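Local coordinates for protein AT27789p (Drosophila melanogaster, PDB 5UZM) that probably binds RNA, mRNA included, as the fly hnRNP F/H homolog Glorund, of which this piece is the second quasi-RNA recognition motif, at residues Phe29-Gly40 / Val57-Ala68. Residues are numbered along the deposited sequence; the frame is centred on the assembly and turned at random.
Sequences FSGLDIKTDREG and VQFESQDDTEQA
F59 drives the edge of its ring into the face of F29: CZ stands 3.9 Å above the centre of the F29 ring, the planes at 88°. A68 CB comes in obliquely, 3.5 Å from F29 CE1. Flanking the F59 ring, I34 CG1 and L32 CB both lie near CE1, while L32 CD2 runs on to the aliphatic part of Q67. This is part of the hydrophobic layer between helices and sheet in the βαββαβ RRM fold, where the loop from helix 22-28 to strand 41-45 is laced to the end of strand 54-58 and along helix 62-69; L13 and I83 of the sheet back F29, and V11 backs F59.

Backbone bonds run beside the aromatic pair. K35 N to Q58 O, at 3.0 Å, and E60 N to D33 O flank I34 and F59, a single bridge of the non-hydrogen-bonded antiparallel kind; separately, G40 O takes Q58 N. Past the strand, D64 OD2 accepts D33 N at 2.8 Å, nearly straight (172°) but from above the carboxylate plane; S61 OG in turn caps D64 N, fixing the helix start.

K35 lays its chain across Q58 and E60, then bends at chi4 (109°), which brings NZ to 2.9 Å from F59 O, above that carbonyl's plane. The E60 carboxylate passes at a slant, OE2 3.3 Å from K35 CE, its charge probably favouring the ammonium without a salt bridge. Replaced by an alanine, K35 would probably leave F59 O without this donor and the E60 carboxylate, already close to that of D33, with less to offset its charge.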
# COMPACT_ATOMS: atom_id res chain seq x y z
N PHE A 29 -3.32 3.10 7.63
CA PHE A 29 -2.40 2.23 8.35
C PHE A 29 -1.90 2.91 9.63
O PHE A 29 -0.79 2.65 10.07
CB PHE A 29 -1.24 1.84 7.41
CG PHE A 29 -1.66 0.86 6.36
CD1 PHE A 29 -2.29 -0.32 6.72
CD2 PHE A 29 -1.39 1.07 5.03
CE1 PHE A 29 -2.72 -1.24 5.79
CE2 PHE A 29 -1.78 0.10 4.08
CZ PHE A 29 -2.42 -1.07 4.47
N SER A 30 -2.73 3.79 10.22
CA SER A 30 -2.35 4.44 11.48
C SER A 30 -1.98 3.41 12.53
O SER A 30 -2.69 2.44 12.74
CB SER A 30 -3.51 5.30 11.98
OG SER A 30 -3.13 5.93 13.21
N GLY A 31 -0.88 3.68 13.22
CA GLY A 31 -0.35 2.73 14.19
C GLY A 31 0.70 1.79 13.66
O GLY A 31 1.32 1.06 14.45
N LEU A 32 0.91 1.74 12.36
CA LEU A 32 1.92 0.86 11.77
C LEU A 32 3.06 1.70 11.21
O LEU A 32 2.86 2.84 10.78
CB LEU A 32 1.32 0.01 10.66
CG LEU A 32 -0.02 -0.65 11.05
CD1 LEU A 32 -0.56 -1.45 9.90
CD2 LEU A 32 0.11 -1.57 12.28
N ASP A 33 4.27 1.14 11.25
CA ASP A 33 5.46 1.90 10.87
C ASP A 33 5.73 1.70 9.39
O ASP A 33 6.27 0.68 8.97
CB ASP A 33 6.66 1.48 11.72
CG ASP A 33 7.86 2.40 11.55
OD1 ASP A 33 7.68 3.55 11.09
OD2 ASP A 33 8.98 1.99 11.89
N ILE A 34 5.33 2.67 8.58
CA ILE A 34 5.63 2.70 7.15
C ILE A 34 6.99 3.35 6.95
O ILE A 34 7.30 4.38 7.56
CB ILE A 34 4.53 3.47 6.38
CG1 ILE A 34 3.15 2.81 6.55
CG2 ILE A 34 4.87 3.58 4.87
CD1 ILE A 34 2.04 3.70 6.09
N LYS A 35 7.79 2.80 6.03
CA LYS A 35 9.11 3.38 5.76
C LYS A 35 8.98 4.83 5.30
O LYS A 35 8.04 5.19 4.59
CB LYS A 35 9.85 2.51 4.74
CG LYS A 35 10.18 1.15 5.33
CD LYS A 35 11.21 0.38 4.52
CE LYS A 35 11.75 -0.80 5.33
NZ LYS A 35 11.29 -2.14 4.82
N THR A 36 9.94 5.69 5.72
CA THR A 36 9.80 7.11 5.47
C THR A 36 10.30 7.55 4.11
O THR A 36 9.94 8.64 3.65
CB THR A 36 10.58 7.92 6.51
OG1 THR A 36 11.92 7.43 6.57
CG2 THR A 36 9.93 7.81 7.86
N ASP A 37 11.10 6.74 3.45
CA ASP A 37 11.68 7.21 2.20
C ASP A 37 10.63 7.19 1.08
O ASP A 37 9.47 6.81 1.27
CB ASP A 37 12.90 6.38 1.84
CG ASP A 37 12.58 4.92 1.73
OD1 ASP A 37 12.13 4.50 0.64
OD2 ASP A 37 12.77 4.18 2.73
N ARG A 38 11.07 7.61 -0.11
CA ARG A 38 10.21 7.62 -1.28
C ARG A 38 9.60 6.25 -1.55
O ARG A 38 8.53 6.16 -2.15
CB ARG A 38 11.01 8.07 -2.51
CG ARG A 38 10.17 8.61 -3.65
CD ARG A 38 11.01 8.76 -4.91
NE ARG A 38 11.28 7.47 -5.57
CZ ARG A 38 12.38 6.74 -5.41
NH1 ARG A 38 12.51 5.59 -6.07
NH2 ARG A 38 13.35 7.15 -4.60
N GLU A 39 10.27 5.18 -1.13
CA GLU A 39 9.77 3.85 -1.43
C GLU A 39 8.88 3.28 -0.33
O GLU A 39 8.61 2.08 -0.32
CB GLU A 39 10.93 2.89 -1.70
CG GLU A 39 11.73 3.24 -2.94
CD GLU A 39 12.34 2.00 -3.60
OE1 GLU A 39 12.02 1.73 -4.77
OE2 GLU A 39 13.12 1.29 -2.92
N GLY A 40 8.41 4.12 0.59
CA GLY A 40 7.48 3.63 1.58
C GLY A 40 6.10 3.38 1.01
O GLY A 40 5.41 2.44 1.42
N VAL A 57 2.87 -0.74 -0.24
CA VAL A 57 3.27 -0.10 1.01
C VAL A 57 4.30 -1.00 1.68
O VAL A 57 4.08 -2.20 1.82
CB VAL A 57 2.06 0.18 1.93
CG1 VAL A 57 2.51 0.80 3.26
CG2 VAL A 57 1.04 1.09 1.19
N GLN A 58 5.41 -0.40 2.09
CA GLN A 58 6.52 -1.08 2.75
C GLN A 58 6.54 -0.71 4.22
O GLN A 58 6.56 0.48 4.53
CB GLN A 58 7.85 -0.63 2.16
CG GLN A 58 8.03 -0.93 0.73
CD GLN A 58 9.48 -0.83 0.32
OE1 GLN A 58 9.81 -0.27 -0.73
NE2 GLN A 58 10.37 -1.36 1.15
N PHE A 59 6.59 -1.71 5.10
CA PHE A 59 6.64 -1.51 6.54
C PHE A 59 8.02 -1.83 7.10
O PHE A 59 8.86 -2.46 6.46
CB PHE A 59 5.59 -2.39 7.23
CG PHE A 59 4.18 -2.09 6.80
CD1 PHE A 59 3.49 -1.03 7.38
CD2 PHE A 59 3.57 -2.82 5.80
CE1 PHE A 59 2.20 -0.72 6.96
CE2 PHE A 59 2.25 -2.51 5.37
CZ PHE A 59 1.58 -1.45 5.95
N GLU A 60 8.22 -1.45 8.37
CA GLU A 60 9.52 -1.65 8.99
C GLU A 60 9.68 -3.04 9.58
O GLU A 60 10.81 -3.45 9.87
CB GLU A 60 9.74 -0.61 10.08
CG GLU A 60 11.15 -0.13 10.16
CD GLU A 60 11.48 0.74 8.98
OE1 GLU A 60 10.69 1.67 8.71
OE2 GLU A 60 12.51 0.49 8.32
N SER A 61 8.59 -3.76 9.80
CA SER A 61 8.65 -5.00 10.54
C SER A 61 7.66 -5.99 9.97
O SER A 61 6.68 -5.64 9.31
CB SER A 61 8.37 -4.78 12.04
OG SER A 61 6.99 -4.55 12.28
N GLN A 62 7.92 -7.27 10.26
CA GLN A 62 7.02 -8.33 9.82
C GLN A 62 5.69 -8.27 10.56
O GLN A 62 4.63 -8.46 9.95
CB GLN A 62 7.72 -9.68 10.02
CG GLN A 62 6.80 -10.87 10.05
CD GLN A 62 6.27 -11.27 8.70
OE1 GLN A 62 6.69 -10.76 7.66
NE2 GLN A 62 5.34 -12.21 8.71
N ASP A 63 5.69 -7.98 11.85
CA ASP A 63 4.41 -7.93 12.54
C ASP A 63 3.53 -6.80 12.03
O ASP A 63 2.30 -6.95 12.00
CB ASP A 63 4.62 -7.81 14.04
CG ASP A 63 3.32 -7.82 14.81
OD1 ASP A 63 2.62 -8.85 14.79
OD2 ASP A 63 3.00 -6.80 15.44
N ASP A 64 4.12 -5.69 11.62
CA ASP A 64 3.30 -4.61 11.06
C ASP A 64 2.67 -5.01 9.73
O ASP A 64 1.54 -4.59 9.42
CB ASP A 64 4.15 -3.37 10.90
CG ASP A 64 4.14 -2.53 12.19
OD1 ASP A 64 3.58 -3.02 13.20
OD2 ASP A 64 4.70 -1.42 12.19
N THR A 65 3.38 -5.80 8.93
CA THR A 65 2.77 -6.35 7.72
C THR A 65 1.57 -7.22 8.05
O THR A 65 0.54 -7.17 7.37
CB THR A 65 3.83 -7.14 6.94
OG1 THR A 65 4.95 -6.27 6.70
CG2 THR A 65 3.26 -7.64 5.63
N GLU A 66 1.66 -8.02 9.12
CA GLU A 66 0.54 -8.88 9.45
C GLU A 66 -0.65 -8.06 9.94
O GLU A 66 -1.79 -8.36 9.60
CB GLU A 66 0.95 -9.92 10.48
CG GLU A 66 2.09 -10.81 10.01
CD GLU A 66 1.67 -11.89 9.02
OE1 GLU A 66 0.46 -12.17 8.85
OE2 GLU A 66 2.60 -12.50 8.42
N GLN A 67 -0.38 -6.99 10.72
CA GLN A 67 -1.48 -6.12 11.13
C GLN A 67 -2.08 -5.39 9.94
O GLN A 67 -3.29 -5.14 9.93
CB GLN A 67 -0.99 -5.11 12.16
CG GLN A 67 -0.56 -5.74 13.51
CD GLN A 67 -0.08 -4.70 14.46
OE1 GLN A 67 1.05 -4.72 14.93
NE2 GLN A 67 -0.94 -3.74 14.74
N ALA A 68 -1.27 -5.05 8.93
CA ALA A 68 -1.83 -4.39 7.74
C ALA A 68 -2.76 -5.34 7.02
O ALA A 68 -3.86 -4.96 6.61
CB ALA A 68 -0.73 -3.95 6.80
O HOH W 1 11.94 4.54 7.46